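Side-chain contacts in Lin1944 protein (PDB 3D7L), which is of unknown function but belongs to the short-chain dehydrogenase/reductase family and is therefore probably an oxidoreductase: residues Gly13-Gly16 with Ser17-Glu21; Gly115-Glu119 with Asp120-Gln124; Leu175-Ala179 with Ala180-Arg184. All coordinates share one frame; numbering follows the deposited sequence.

Contact 1 (Gly13-Gly16 with Ser17-Glu21)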
ATOM      1  N   GLY D  13       7.426  21.990   3.330  1.00 35.88           N
ATOM      2  CA  GLY D  13       8.401  21.018   2.800  1.00 36.28           C
ATOM      3  C   GLY D  13       8.985  21.477   1.472  1.00 36.18           C
ATOM      4  O   GLY D  13       8.488  22.435   0.856  1.00 36.21           O
ATOM      5  N   THR D  14      10.044  20.810   1.027  1.00 35.71           N
ATOM      6  CA  THR D  14      10.686  21.167  -0.242  1.00 35.10           C
ATOM      7  C   THR D  14       9.658  21.077  -1.365  1.00 34.31           C
ATOM      8  O   THR D  14       9.400  22.059  -2.066  1.00 32.49           O
ATOM      9  CB  THR D  14      11.857  20.227  -0.584  1.00 35.70           C
ATOM     10  OG1 THR D  14      12.767  20.159   0.524  1.00 37.21           O
ATOM     11  CG2 THR D  14      12.595  20.722  -1.819  1.00 35.78           C
ATOM     12  N   LEU D  15       9.057  19.893  -1.501  1.00 32.95           N
ATOM     13  CA  LEU D  15       8.021  19.686  -2.495  1.00 32.41           C
ATOM     14  C   LEU D  15       6.813  20.615  -2.274  1.00 31.65           C
ATOM     15  O   LEU D  15       6.428  21.343  -3.185  1.00 31.32           O
ATOM     16  CB  LEU D  15       7.596  18.211  -2.537  1.00 32.17           C
ATOM     17  CG  LEU D  15       6.422  17.890  -3.473  1.00 31.89           C
ATOM     18  CD1 LEU D  15       6.673  18.365  -4.904  1.00 30.41           C
ATOM     19  CD2 LEU D  15       6.094  16.386  -3.406  1.00 32.86           C
ATOM     20  N   GLY D  16       6.241  20.599  -1.068  1.00 31.19           N
ATOM     21  CA  GLY D  16       5.101  21.464  -0.722  1.00 31.12           C
ATOM     22  C   GLY D  16       5.263  22.940  -1.077  1.00 31.31           C
ATOM     23  O   GLY D  16       4.310  23.614  -1.512  1.00 31.07           O
ATOM     24  N   SER D  17       6.465  23.463  -0.877  1.00 31.55           N
ATOM     25  CA  SER D  17       6.684  24.876  -1.083  1.00 31.76           C
ATOM     26  C   SER D  17       6.775  25.202  -2.574  1.00 31.37           C
ATOM     27  O   SER D  17       6.340  26.273  -3.001  1.00 30.47           O
ATOM     28  CB  SER D  17       7.903  25.353  -0.303  1.00 32.26           C
ATOM     29  OG  SER D  17       9.068  24.675  -0.733  1.00 35.81           O
ATOM     30  N   ALA D  18       7.301  24.261  -3.367  1.00 31.10           N
ATOM     31  CA  ALA D  18       7.214  24.371  -4.832  1.00 30.76           C
ATOM     32  C   ALA D  18       5.763  24.275  -5.309  1.00 30.37           C
ATOM     33  O   ALA D  18       5.384  24.951  -6.264  1.00 30.34           O
ATOM     34  CB  ALA D  18       8.055  23.316  -5.514  1.00 30.85           C
ATOM     35  N   VAL D  19       4.964  23.444  -4.643  1.00 29.64           N
ATOM     36  CA  VAL D  19       3.544  23.293  -4.988  1.00 29.60           C
ATOM     37  C   VAL D  19       2.805  24.589  -4.693  1.00 29.83           C
ATOM     38  O   VAL D  19       2.131  25.128  -5.569  1.00 30.20           O
ATOM     39  CB  VAL D  19       2.873  22.048  -4.314  1.00 29.71           C
ATOM     40  CG1 VAL D  19       1.360  22.006  -4.581  1.00 28.48           C
ATOM     41  CG2 VAL D  19       3.521  20.740  -4.838  1.00 28.87           C
ATOM     42  N   LYS D  20       2.986  25.107  -3.485  1.00 30.08           N
ATOM     43  CA  LYS D  20       2.414  26.384  -3.075  1.00 30.15           C
ATOM     44  C   LYS D  20       2.691  27.488  -4.114  1.00 30.94           C
ATOM     45  O   LYS D  20       1.791  28.239  -4.487  1.00 29.83           O
ATOM     46  CB  LYS D  20       2.961  26.786  -1.702  1.00 29.89           C
ATOM     47  CG  LYS D  20       2.234  27.977  -1.014  1.00 29.80           C
ATOM     48  CD  LYS D  20       2.971  28.348   0.268  1.00 30.88           C
ATOM     49  CE  LYS D  20       2.402  29.605   0.933  1.00 34.61           C
ATOM     50  NZ  LYS D  20       2.680  30.832   0.125  1.00 36.02           N
ATOM     51  N   GLU D  21       3.934  27.565  -4.580  1.00 31.79           N
ATOM     52  CA  GLU D  21       4.334  28.600  -5.522  1.00 33.30           C
ATOM     53  C   GLU D  21       3.550  28.606  -6.826  1.00 33.50           C
ATOM     54  O   GLU D  21       3.205  29.679  -7.342  1.00 34.18           O
ATOM     55  CB  GLU D  21       5.824  28.524  -5.796  1.00 33.16           C
ATOM     56  CG  GLU D  21       6.401  29.844  -6.258  1.00 38.00           C
ATOM     57  CD  GLU D  21       7.919  29.935  -6.096  1.00 43.31           C
ATOM     58  OE1 GLU D  21       8.474  31.028  -6.382  1.00 45.59           O
ATOM     59  OE2 GLU D  21       8.552  28.932  -5.683  1.00 45.17           O
TER
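Ser-17 turns its hydroxyl back onto the first turn of helix 14-23, where OG lies 2.8 Å from Gly-13 O and 3.0 Å from Thr-14 O. The position follows from chi1 of 61°, which sets OG between the residue's own N and carbonyl carbon. Gly-13 O, on the N-cap residue, accepts the backbone N of Ser-17 at 2.9 Å. Ala-18 follows with a weak bond from its N to Thr-14 O, while its methyl rests against Leu-15 O and faces Ala-179 of helix 179-191. Val-19 N binds Leu-15 O at 2.9 Å, and the side chains of these two residues meet as well: Val-19 CG2 approaches Leu-15 CD1 to 3.9 Å, the two crossing at a slant, with Phe-186 touching both. Lys-20 N donates to Gly-16 O in a nearly straight bond (2.8 Å, 171°), and its ammonium reaches onward to a salt bridge with Glu-24. The stretch running from strand 5-9 into this helix, with Gly-13 at its N-cap, corresponds to the glycine-rich turn of the Rossmann fold that in short-chain dehydrogenases/reductases binds the dinucleotide, and probably does so here.

Contact 2 (Gly115-Glu119 with Asp120-Gln124)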
ATOM      1  N   GLY D 115       5.736   8.344  -4.783  1.00 29.88           N
ATOM      2  CA  GLY D 115       7.175   8.415  -5.005  1.00 29.88           C
ATOM      3  C   GLY D 115       7.741   7.261  -5.814  1.00 31.07           C
ATOM      4  O   GLY D 115       7.213   6.132  -5.787  1.00 31.14           O
ATOM      5  N   ILE D 116       8.824   7.551  -6.540  1.00 30.60           N
ATOM      6  CA  ILE D 116       9.500   6.580  -7.398  1.00 30.79           C
ATOM      7  C   ILE D 116       9.966   5.311  -6.648  1.00 31.80           C
ATOM      8  O   ILE D 116      10.212   4.293  -7.256  1.00 32.26           O
ATOM      9  CB  ILE D 116      10.720   7.234  -8.123  1.00 30.14           C
ATOM     10  CG1 ILE D 116      11.106   6.442  -9.392  1.00 29.64           C
ATOM     11  CG2 ILE D 116      11.861   7.449  -7.142  1.00 29.79           C
ATOM     12  CD1 ILE D 116      12.184   7.055 -10.222  1.00 30.51           C
HETATM   13  N   MSE D 117      10.083   5.366  -5.335  1.00 32.55           N
HETATM   14  CA  MSE D 117      10.622   4.209  -4.616  1.00 34.94           C
HETATM   15  C   MSE D 117       9.758   2.954  -4.728  1.00 33.83           C
HETATM   16  O   MSE D 117      10.267   1.846  -4.582  1.00 34.36           O
HETATM   17  CB  MSE D 117      10.891   4.538  -3.159  1.00 34.37           C
HETATM   18  CG  MSE D 117      12.211   5.207  -2.993  1.00 36.97           C
HETATM   19 SE   MSE D 117      12.591   5.493  -1.123  0.70 40.94          SE
HETATM   20  CE  MSE D 117      11.986   7.312  -0.978  1.00 37.11           C
HETATM   21  N   MSE D 118       8.461   3.126  -4.985  1.00 33.03           N
HETATM   22  CA  MSE D 118       7.588   1.984  -5.284  1.00 32.91           C
HETATM   23  C   MSE D 118       7.846   1.310  -6.647  1.00 32.45           C
HETATM   24  O   MSE D 118       7.425   0.175  -6.846  1.00 33.18           O
HETATM   25  CB  MSE D 118       6.125   2.407  -5.195  1.00 32.83           C
HETATM   26  CG  MSE D 118       5.732   3.390  -6.307  1.00 33.88           C
HETATM   27 SE   MSE D 118       3.814   3.721  -6.334  0.70 34.14          SE
HETATM   28  CE  MSE D 118       3.755   5.121  -7.670  1.00 32.96           C
ATOM     29  N   GLU D 119       8.494   2.008  -7.586  1.00 32.47           N
ATOM     30  CA  GLU D 119       8.681   1.508  -8.974  1.00 33.07           C
ATOM     31  C   GLU D 119      10.140   1.245  -9.358  1.00 31.96           C
ATOM     32  O   GLU D 119      10.420   0.412 -10.218  1.00 32.35           O
ATOM     33  CB  GLU D 119       8.124   2.501 -10.004  1.00 33.55           C
ATOM     34  CG  GLU D 119       6.727   3.019  -9.679  1.00 38.65           C
ATOM     35  CD  GLU D 119       5.856   3.300 -10.924  1.00 43.94           C
ATOM     36  OE1 GLU D 119       5.720   2.370 -11.772  1.00 46.59           O
ATOM     37  OE2 GLU D 119       5.301   4.436 -11.032  1.00 41.84           O
ATOM     38  N   ASP D 120      11.057   1.983  -8.739  1.00 30.30           N
ATOM     39  CA  ASP D 120      12.493   1.918  -9.050  1.00 29.10           C
ATOM     40  C   ASP D 120      13.190   1.839  -7.698  1.00 28.21           C
ATOM     41  O   ASP D 120      13.716   2.855  -7.212  1.00 27.01           O
ATOM     42  CB  ASP D 120      12.883   3.213  -9.773  1.00 28.72           C
ATOM     43  CG  ASP D 120      14.229   3.139 -10.463  1.00 31.55           C
ATOM     44  OD1 ASP D 120      15.064   2.235 -10.166  1.00 31.30           O
ATOM     45  OD2 ASP D 120      14.461   4.020 -11.317  1.00 31.92           O
ATOM     46  N   PRO D 121      13.137   0.650  -7.057  1.00 27.49           N
ATOM     47  CA  PRO D 121      13.435   0.592  -5.619  1.00 27.03           C
ATOM     48  C   PRO D 121      14.897   0.789  -5.247  1.00 26.57           C
ATOM     49  O   PRO D 121      15.805   0.500  -6.049  1.00 26.53           O
ATOM     50  CB  PRO D 121      12.969  -0.807  -5.214  1.00 26.73           C
ATOM     51  CG  PRO D 121      13.042  -1.620  -6.464  1.00 27.43           C
ATOM     52  CD  PRO D 121      12.751  -0.670  -7.599  1.00 27.52           C
ATOM     53  N   ILE D 122      15.112   1.261  -4.018  1.00 26.51           N
ATOM     54  CA  ILE D 122      16.462   1.431  -3.471  1.00 25.66           C
ATOM     55  C   ILE D 122      16.604   0.734  -2.106  1.00 26.15           C
ATOM     56  O   ILE D 122      15.604   0.451  -1.417  1.00 26.23           O
ATOM     57  CB  ILE D 122      16.833   2.930  -3.336  1.00 25.82           C
ATOM     58  CG1 ILE D 122      15.833   3.637  -2.410  1.00 24.99           C
ATOM     59  CG2 ILE D 122      16.969   3.585  -4.745  1.00 23.84           C
ATOM     60  CD1 ILE D 122      16.344   4.918  -1.807  1.00 26.22           C
ATOM     61  N   VAL D 123      17.845   0.492  -1.710  1.00 25.79           N
ATOM     62  CA  VAL D 123      18.119  -0.028  -0.378  1.00 25.97           C
ATOM     63  C   VAL D 123      17.639   1.024   0.635  1.00 26.21           C
ATOM     64  O   VAL D 123      17.825   2.231   0.433  1.00 26.59           O
ATOM     65  CB  VAL D 123      19.608  -0.394  -0.186  1.00 26.31           C
ATOM     66  CG1 VAL D 123      19.880  -0.821   1.254  1.00 25.29           C
ATOM     67  CG2 VAL D 123      20.047  -1.497  -1.190  1.00 24.97           C
ATOM     68  N   GLN D 124      17.006   0.540   1.697  1.00 26.65           N
ATOM     69  CA  GLN D 124      16.307   1.344   2.717  1.00 27.66           C
ATOM     70  C   GLN D 124      14.903   1.830   2.348  1.00 27.78           C
ATOM     71  O   GLN D 124      14.201   2.441   3.186  1.00 27.22           O
ATOM     72  CB  GLN D 124      17.172   2.513   3.207  1.00 28.30           C
ATOM     73  CG  GLN D 124      18.455   2.045   3.832  1.00 28.81           C
ATOM     74  CD  GLN D 124      19.190   3.141   4.578  1.00 33.38           C
ATOM     75  OE1 GLN D 124      20.384   3.354   4.367  1.00 35.46           O
ATOM     76  NE2 GLN D 124      18.486   3.836   5.460  1.00 32.46           N
TER
HETATM   77  O   HOH W   1      12.699   1.400  -2.671  1.00 21.84           O
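Ile-116 and Asp-120 lie side by side with their side chains pointing the same way, and the aliphatic part of the aspartate does most of the touching: Asp-120 CB sits 3.7 Å from Ile-116 CG1. CG1 of Ile-116 and CG of Asp-120 both stand anti to the backbone N (chi1 -158° and -165°), which helps to keep the two aligned. Their backbones are joined too, since Asp-120 N donates to Ile-116 O at 2.9 Å. The same oxygen accepts from Glu-119 N, so two amides hold it as the 3-10 turn 116-118 ends. Met-117, a selenomethionine, meets Ile-122 differently, at a slant: its chain runs straight to SE and then bends, and SE comes 3.9 Å from Ile-122 CD1, with CG1 of the isoleucine nearly as close. Beside this apolar pair a water bridges the backbones, donating to Met-117 O at 3.1 Å and accepting from Ile-122 N at 2.8 Å. Met-117 O also receives a CA-H...O contact from Pro-121. The carboxylate of Glu-119 turns elsewhere, to Tyr-202 and Gln-200. The whole turn forms part of the loop from strand 108-113 to helix 126-142, with Met-117 against Ala-128 of that helix and Pro-121 packed on Ser-141 of the second subunit.

Contact 3 (Leu175-Ala179 with Ala180-Arg184); sequences LPVPA and AKVAR
Val-182, in the first turn of helix 179-191, reaches back to Val-177 in the loop before it. Val-182 CB lies 3.6 Å from Ala-179 O. With CG1 anti to the backbone N (chi1 -176°), Val-182 CG2 falls beside that nitrogen, passes 3.8 Å from Pro-178 O and ends against Val-177 CG2 at 3.7 Å, the two side chains crossing at about a right angle. The other branch, CG1, faces Leu-15 of helix 14-23. Next to Val-182 CG2, Pro-178 O takes two backbone donors: Lys-181 N at 2.9 Å, well above the carbonyl plane, and Val-182 N in a weak bond at 3.3 Å. Ala-179 O then accepts Ala-183 N at 2.9 Å, the next bond of the helix. The ring of Pro-178 lies aslant the start of the lysine side chain, its CD 4.0 Å from Lys-181 CB. At the helix start Glu-162 accepts the N-H of Ala-179, and the helix dipole would probably favour its negative charge there. Across 175-184 itself the polar bonds are all between backbone atoms, whereas the side chains meet through carbon alone; the loop is thus tied to the first turn by main-chain bonds, with valine-valine contact as the apolar part of the join.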
ATOM      1  N   LEU D 175      18.692  10.259 -11.780  1.00 26.88           N
ATOM      2  CA  LEU D 175      18.700  11.596 -12.357  1.00 28.18           C
ATOM      3  C   LEU D 175      17.561  12.354 -11.696  1.00 27.28           C
ATOM      4  O   LEU D 175      16.415  12.053 -11.937  1.00 27.36           O
ATOM      5  CB  LEU D 175      18.506  11.530 -13.874  1.00 28.50           C
ATOM      6  CG  LEU D 175      18.616  12.838 -14.669  1.00 31.22           C
ATOM      7  CD1 LEU D 175      19.854  13.628 -14.261  1.00 32.50           C
ATOM      8  CD2 LEU D 175      18.610  12.547 -16.195  1.00 31.07           C
ATOM      9  N   PRO D 176      17.878  13.308 -10.808  1.00 27.65           N
ATOM     10  CA  PRO D 176      16.828  13.994 -10.052  1.00 27.71           C
ATOM     11  C   PRO D 176      16.018  15.004 -10.887  1.00 28.02           C
ATOM     12  O   PRO D 176      16.452  15.433 -11.964  1.00 27.48           O
ATOM     13  CB  PRO D 176      17.603  14.703  -8.942  1.00 28.33           C
ATOM     14  CG  PRO D 176      18.955  14.979  -9.566  1.00 28.70           C
ATOM     15  CD  PRO D 176      19.233  13.801 -10.481  1.00 27.44           C
ATOM     16  N   VAL D 177      14.831  15.347 -10.395  1.00 28.00           N
ATOM     17  CA  VAL D 177      13.908  16.222 -11.123  1.00 27.55           C
ATOM     18  C   VAL D 177      13.742  17.538 -10.369  1.00 27.67           C
ATOM     19  O   VAL D 177      13.816  17.556  -9.139  1.00 26.72           O
ATOM     20  CB  VAL D 177      12.517  15.537 -11.361  1.00 27.27           C
ATOM     21  CG1 VAL D 177      12.648  14.325 -12.331  1.00 26.10           C
ATOM     22  CG2 VAL D 177      11.884  15.111 -10.049  1.00 25.96           C
ATOM     23  N   PRO D 178      13.535  18.648 -11.103  1.00 28.07           N
ATOM     24  CA  PRO D 178      13.285  19.897 -10.376  1.00 28.03           C
ATOM     25  C   PRO D 178      11.938  19.815  -9.663  1.00 27.89           C
ATOM     26  O   PRO D 178      10.967  19.328 -10.237  1.00 27.79           O
ATOM     27  CB  PRO D 178      13.223  20.961 -11.486  1.00 27.03           C
ATOM     28  CG  PRO D 178      13.759  20.310 -12.709  1.00 27.96           C
ATOM     29  CD  PRO D 178      13.469  18.841 -12.566  1.00 28.21           C
ATOM     30  N   ALA D 179      11.889  20.283  -8.425  1.00 28.17           N
ATOM     31  CA  ALA D 179      10.637  20.392  -7.695  1.00 29.03           C
ATOM     32  C   ALA D 179       9.583  21.206  -8.475  1.00 29.21           C
ATOM     33  O   ALA D 179       8.406  20.831  -8.479  1.00 30.21           O
ATOM     34  CB  ALA D 179      10.887  20.996  -6.344  1.00 28.94           C
ATOM     35  N   ALA D 180      10.004  22.278  -9.149  1.00 28.77           N
ATOM     36  CA  ALA D 180       9.123  23.018 -10.068  1.00 29.37           C
ATOM     37  C   ALA D 180       8.401  22.140 -11.104  1.00 30.49           C
ATOM     38  O   ALA D 180       7.256  22.427 -11.477  1.00 29.92           O
ATOM     39  CB  ALA D 180       9.890  24.138 -10.783  1.00 29.70           C
ATOM     40  N   LYS D 181       9.078  21.094 -11.601  1.00 30.82           N
ATOM     41  CA  LYS D 181       8.466  20.212 -12.597  1.00 30.40           C
ATOM     42  C   LYS D 181       7.421  19.313 -11.948  1.00 29.76           C
ATOM     43  O   LYS D 181       6.336  19.118 -12.490  1.00 30.69           O
ATOM     44  CB  LYS D 181       9.537  19.396 -13.321  1.00 31.15           C
ATOM     45  CG  LYS D 181       9.036  18.519 -14.449  1.00 33.41           C
ATOM     46  CD  LYS D 181      10.158  17.668 -14.974  1.00 38.86           C
ATOM     47  CE  LYS D 181       9.703  16.803 -16.132  1.00 39.74           C
ATOM     48  NZ  LYS D 181      10.837  16.024 -16.683  1.00 40.81           N
ATOM     49  N   VAL D 182       7.737  18.758 -10.786  1.00 28.35           N
ATOM     50  CA  VAL D 182       6.769  17.970 -10.056  1.00 27.49           C
ATOM     51  C   VAL D 182       5.532  18.818  -9.708  1.00 27.09           C
ATOM     52  O   VAL D 182       4.416  18.314  -9.733  1.00 26.75           O
ATOM     53  CB  VAL D 182       7.385  17.350  -8.773  1.00 27.70           C
ATOM     54  CG1 VAL D 182       6.374  16.446  -8.066  1.00 28.48           C
ATOM     55  CG2 VAL D 182       8.646  16.538  -9.132  1.00 25.93           C
ATOM     56  N   ALA D 183       5.732  20.103  -9.414  1.00 26.55           N
ATOM     57  CA  ALA D 183       4.624  20.985  -8.974  1.00 26.32           C
ATOM     58  C   ALA D 183       3.563  21.154 -10.072  1.00 26.26           C
ATOM     59  O   ALA D 183       2.378  21.346  -9.774  1.00 26.36           O
ATOM     60  CB  ALA D 183       5.163  22.324  -8.505  1.00 26.57           C
ATOM     61  N   ARG D 184       4.007  21.064 -11.332  1.00 25.47           N
ATOM     62  CA  ARG D 184       3.125  21.104 -12.505  1.00 25.61           C
ATOM     63  C   ARG D 184       2.089  19.971 -12.515  1.00 24.98           C
ATOM     64  O   ARG D 184       0.941  20.195 -12.889  1.00 25.58           O
ATOM     65  CB  ARG D 184       3.944  21.064 -13.801  1.00 25.28           C
ATOM     66  CG  ARG D 184       4.651  22.349 -14.163  1.00 26.08           C
ATOM     67  CD  ARG D 184       5.449  22.179 -15.489  1.00 27.60           C
ATOM     68  NE  ARG D 184       6.312  23.330 -15.743  1.00 30.37           N
ATOM     69  CZ  ARG D 184       5.936  24.459 -16.353  1.00 32.84           C
ATOM     70  NH1 ARG D 184       4.696  24.621 -16.812  1.00 32.14           N
ATOM     71  NH2 ARG D 184       6.822  25.437 -16.524  1.00 31.80           N
TER

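The three contacts follow one another along the chain without overlap. Contacts 1 and 3 are neighbours, their centres about 11 Å apart: the starts of helices 14-23 and 179-191 pack together, with Ala-18 CB 3.8 Å from Ala-179 CB and Leu-15 CD1 3.7 Å from Val-182 CG1. Contact 2 stands apart, its centre about 22 Å from that of contact 1 and about 17 Å from that of contact 3, and touches neither. It follows strand 108-113 of the same parallel sheet whose strand 5-9 leads into contact 1. Residues far apart in sequence thus join two helices of the Rossmann-like fold, while contact 2 lies at the subunit interface.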